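Local coordinates for borrelidin polyketide synthase, type I (Streptomyces parvulus, PDB 6OBT), which probably dehydrates beta-hydroxyacyl polyketide intermediates to alpha,beta-unsaturated ones as a dehydratase domain of the modular borrelidin assembly line, at residues 180-185 against 234-239. Sequence-based numbering, arbitrary orientation.
Sequences GFYDEL and AVHSVA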
ATOM      1  N   GLY A 180     -44.224  -2.169  10.952  1.00 82.85           N
ATOM      2  CA  GLY A 180     -43.673  -3.510  10.867  1.00 79.21           C
ATOM      3  C   GLY A 180     -43.052  -3.860   9.531  1.00 71.06           C
ATOM      4  O   GLY A 180     -42.942  -5.044   9.202  1.00 67.35           O
ATOM      5  N   PHE A 181     -42.704  -2.856   8.720  1.00 64.46           N
ATOM      6  CA  PHE A 181     -41.945  -3.113   7.496  1.00 65.09           C
ATOM      7  C   PHE A 181     -40.708  -3.956   7.787  1.00 61.86           C
ATOM      8  O   PHE A 181     -40.399  -4.911   7.060  1.00 59.91           O
ATOM      9  CB  PHE A 181     -41.565  -1.782   6.850  1.00 62.63           C
ATOM     10  CG  PHE A 181     -40.522  -1.882   5.773  1.00 58.06           C
ATOM     11  CD1 PHE A 181     -40.861  -2.285   4.490  1.00 62.05           C
ATOM     12  CD2 PHE A 181     -39.196  -1.533   6.034  1.00 54.51           C
ATOM     13  CE1 PHE A 181     -39.884  -2.348   3.493  1.00 56.38           C
ATOM     14  CE2 PHE A 181     -38.235  -1.595   5.045  1.00 54.11           C
ATOM     15  CZ  PHE A 181     -38.581  -2.006   3.775  1.00 58.22           C
ATOM     16  N   TYR A 182     -40.017  -3.649   8.883  1.00 60.99           N
ATOM     17  CA  TYR A 182     -38.803  -4.380   9.221  1.00 60.99           C
ATOM     18  C   TYR A 182     -39.094  -5.734   9.854  1.00 64.84           C
ATOM     19  O   TYR A 182     -38.294  -6.666   9.695  1.00 59.95           O
ATOM     20  CB  TYR A 182     -37.929  -3.530  10.137  1.00 56.22           C
ATOM     21  CG  TYR A 182     -37.276  -2.415   9.367  1.00 57.07           C
ATOM     22  CD1 TYR A 182     -36.153  -2.658   8.596  1.00 54.96           C
ATOM     23  CD2 TYR A 182     -37.811  -1.133   9.368  1.00 57.17           C
ATOM     24  CE1 TYR A 182     -35.557  -1.663   7.867  1.00 51.91           C
ATOM     25  CE2 TYR A 182     -37.214  -0.119   8.644  1.00 53.97           C
ATOM     26  CZ  TYR A 182     -36.086  -0.389   7.890  1.00 51.75           C
ATOM     27  OH  TYR A 182     -35.483   0.605   7.157  1.00 54.34           O
ATOM     28  N   ASP A 183     -40.209  -5.872  10.574  1.00 68.51           N
ATOM     29  CA  ASP A 183     -40.600  -7.198  11.036  1.00 69.93           C
ATOM     30  C   ASP A 183     -40.908  -8.104   9.852  1.00 66.37           C
ATOM     31  O   ASP A 183     -40.551  -9.291   9.854  1.00 67.04           O
ATOM     32  CB  ASP A 183     -41.795  -7.099  11.982  1.00 76.56           C
ATOM     33  CG  ASP A 183     -41.471  -6.327  13.251  1.00 85.52           C
ATOM     34  OD1 ASP A 183     -40.340  -6.475  13.763  1.00 88.67           O
ATOM     35  OD2 ASP A 183     -42.341  -5.570  13.733  1.00 92.05           O
ATOM     36  N   GLU A 184     -41.542  -7.548   8.816  1.00 66.28           N
ATOM     37  CA  GLU A 184     -41.798  -8.297   7.589  1.00 72.22           C
ATOM     38  C   GLU A 184     -40.496  -8.733   6.920  1.00 63.94           C
ATOM     39  O   GLU A 184     -40.356  -9.889   6.501  1.00 70.38           O
ATOM     40  CB  GLU A 184     -42.631  -7.447   6.629  1.00 81.00           C
ATOM     41  CG  GLU A 184     -42.604  -7.918   5.187  1.00 92.30           C
ATOM     42  CD  GLU A 184     -43.966  -7.842   4.526  1.00109.84           C
ATOM     43  OE1 GLU A 184     -44.977  -7.719   5.252  1.00116.68           O
ATOM     44  OE2 GLU A 184     -44.025  -7.900   3.278  1.00113.98           O
ATOM     45  N   LEU A 185     -39.542  -7.808   6.781  1.00 60.58           N
ATOM     46  CA  LEU A 185     -38.255  -8.169   6.193  1.00 58.01           C
ATOM     47  C   LEU A 185     -37.560  -9.238   7.026  1.00 59.96           C
ATOM     48  O   LEU A 185     -36.920 -10.144   6.480  1.00 63.55           O
ATOM     49  CB  LEU A 185     -37.364  -6.936   6.054  1.00 59.04           C
ATOM     50  CG  LEU A 185     -37.765  -6.053   4.868  1.00 66.39           C
ATOM     51  CD1 LEU A 185     -36.825  -4.885   4.726  1.00 65.51           C
ATOM     52  CD2 LEU A 185     -37.819  -6.866   3.575  1.00 73.77           C
ATOM     53  N   ALA A 234     -31.855   3.289   1.561  1.00 42.43           N
ATOM     54  CA  ALA A 234     -32.314   3.862   0.296  1.00 39.96           C
ATOM     55  C   ALA A 234     -32.664   2.763  -0.699  1.00 47.25           C
ATOM     56  O   ALA A 234     -33.684   2.841  -1.400  1.00 45.87           O
ATOM     57  CB  ALA A 234     -31.243   4.788  -0.285  1.00 42.74           C
ATOM     58  N   VAL A 235     -31.836   1.721  -0.750  1.00 43.99           N
ATOM     59  CA  VAL A 235     -32.028   0.603  -1.670  1.00 43.94           C
ATOM     60  C   VAL A 235     -33.068  -0.375  -1.144  1.00 47.89           C
ATOM     61  O   VAL A 235     -33.919  -0.854  -1.902  1.00 46.33           O
ATOM     62  CB  VAL A 235     -30.678  -0.097  -1.928  1.00 41.27           C
ATOM     63  CG1 VAL A 235     -30.899  -1.366  -2.735  1.00 44.85           C
ATOM     64  CG2 VAL A 235     -29.734   0.846  -2.651  1.00 41.95           C
ATOM     65  N   HIS A 236     -33.012  -0.730   0.146  1.00 47.50           N
ATOM     66  CA  HIS A 236     -33.911  -1.780   0.599  1.00 46.58           C
ATOM     67  C   HIS A 236     -35.340  -1.281   0.801  1.00 46.05           C
ATOM     68  O   HIS A 236     -36.249  -2.092   0.994  1.00 50.88           O
ATOM     69  CB  HIS A 236     -33.357  -2.478   1.864  1.00 46.66           C
ATOM     70  CG  HIS A 236     -33.444  -1.690   3.141  1.00 46.68           C
ATOM     71  ND1 HIS A 236     -32.383  -1.603   4.016  1.00 46.56           N
ATOM     72  CD2 HIS A 236     -34.477  -1.047   3.743  1.00 49.78           C
ATOM     73  CE1 HIS A 236     -32.740  -0.901   5.077  1.00 47.22           C
ATOM     74  NE2 HIS A 236     -34.007  -0.547   4.935  1.00 48.29           N
ATOM     75  N   SER A 237     -35.565   0.026   0.693  1.00 49.39           N
ATOM     76  CA  SER A 237     -36.928   0.543   0.762  1.00 52.18           C
ATOM     77  C   SER A 237     -37.756   0.151  -0.454  1.00 51.59           C
ATOM     78  O   SER A 237     -38.989   0.231  -0.403  1.00 57.47           O
ATOM     79  CB  SER A 237     -36.884   2.060   0.920  1.00 54.96           C
ATOM     80  OG  SER A 237     -36.497   2.378   2.245  1.00 56.61           O
ATOM     81  N   VAL A 238     -37.108  -0.312  -1.526  1.00 53.01           N
ATOM     82  CA  VAL A 238     -37.818  -0.743  -2.727  1.00 54.01           C
ATOM     83  C   VAL A 238     -38.754  -1.915  -2.443  1.00 61.23           C
ATOM     84  O   VAL A 238     -39.741  -2.106  -3.161  1.00 72.07           O
ATOM     85  CB  VAL A 238     -36.809  -1.094  -3.838  1.00 54.21           C
ATOM     86  CG1 VAL A 238     -36.083  -2.404  -3.521  1.00 53.97           C
ATOM     87  CG2 VAL A 238     -37.507  -1.160  -5.185  1.00 57.28           C
ATOM     88  N   ALA A 239     -38.463  -2.721  -1.418  1.00 55.72           N
ATOM     89  CA  ALA A 239     -39.313  -3.875  -1.083  1.00 58.05           C
ATOM     90  C   ALA A 239     -40.770  -3.463  -0.898  1.00 59.44           C
ATOM     91  O   ALA A 239     -41.698  -4.290  -0.897  1.00 67.16           O
ATOM     92  CB  ALA A 239     -38.797  -4.558   0.171  1.00 63.20           C
TER
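Tyr182 reaches across from helix 181-187 to put its hydroxyl at the edge of the His236 imidazole, where OH and NE2 form a 2.9 Å hydrogen bond close to the plane of both rings. The ring planes stand at 90°, and the bond joins them through the edge of each. His236 holds its ring between its own backbone N and carbonyl carbon (chi1 74°), which directs NE2 at the tyrosine, while ND1 is bonded to Asp232 OD1 one helical turn earlier, consistent with the DxxxH/Q motif of the double-hotdog polyketide synthase dehydratases. With both nitrogens engaged, the imidazole is fixed in its rotation, Tyr182 holding it from the side of helix 181-187. The phenol oxygen has a further bond to the Leu199 backbone N. Phe181, the residue before Tyr182, brings CZ to 3.6 Å from the His236 carbonyl O, which lies at the ring's edge near its plane, and CE2 comes within 4.0 Å of His236 CD2. Ala239, the last residue of the type I turn that begins at His236, sets its CB against Phe181 CE1 (4.1 Å) and Leu185 CD2 (4.2 Å). The contact thus joins helix 181-187 to helix 228-236 and this turn, with Leu199 of strand 199-205 touching both Phe181 and Ser237 and the Tyr192 ring meeting His236.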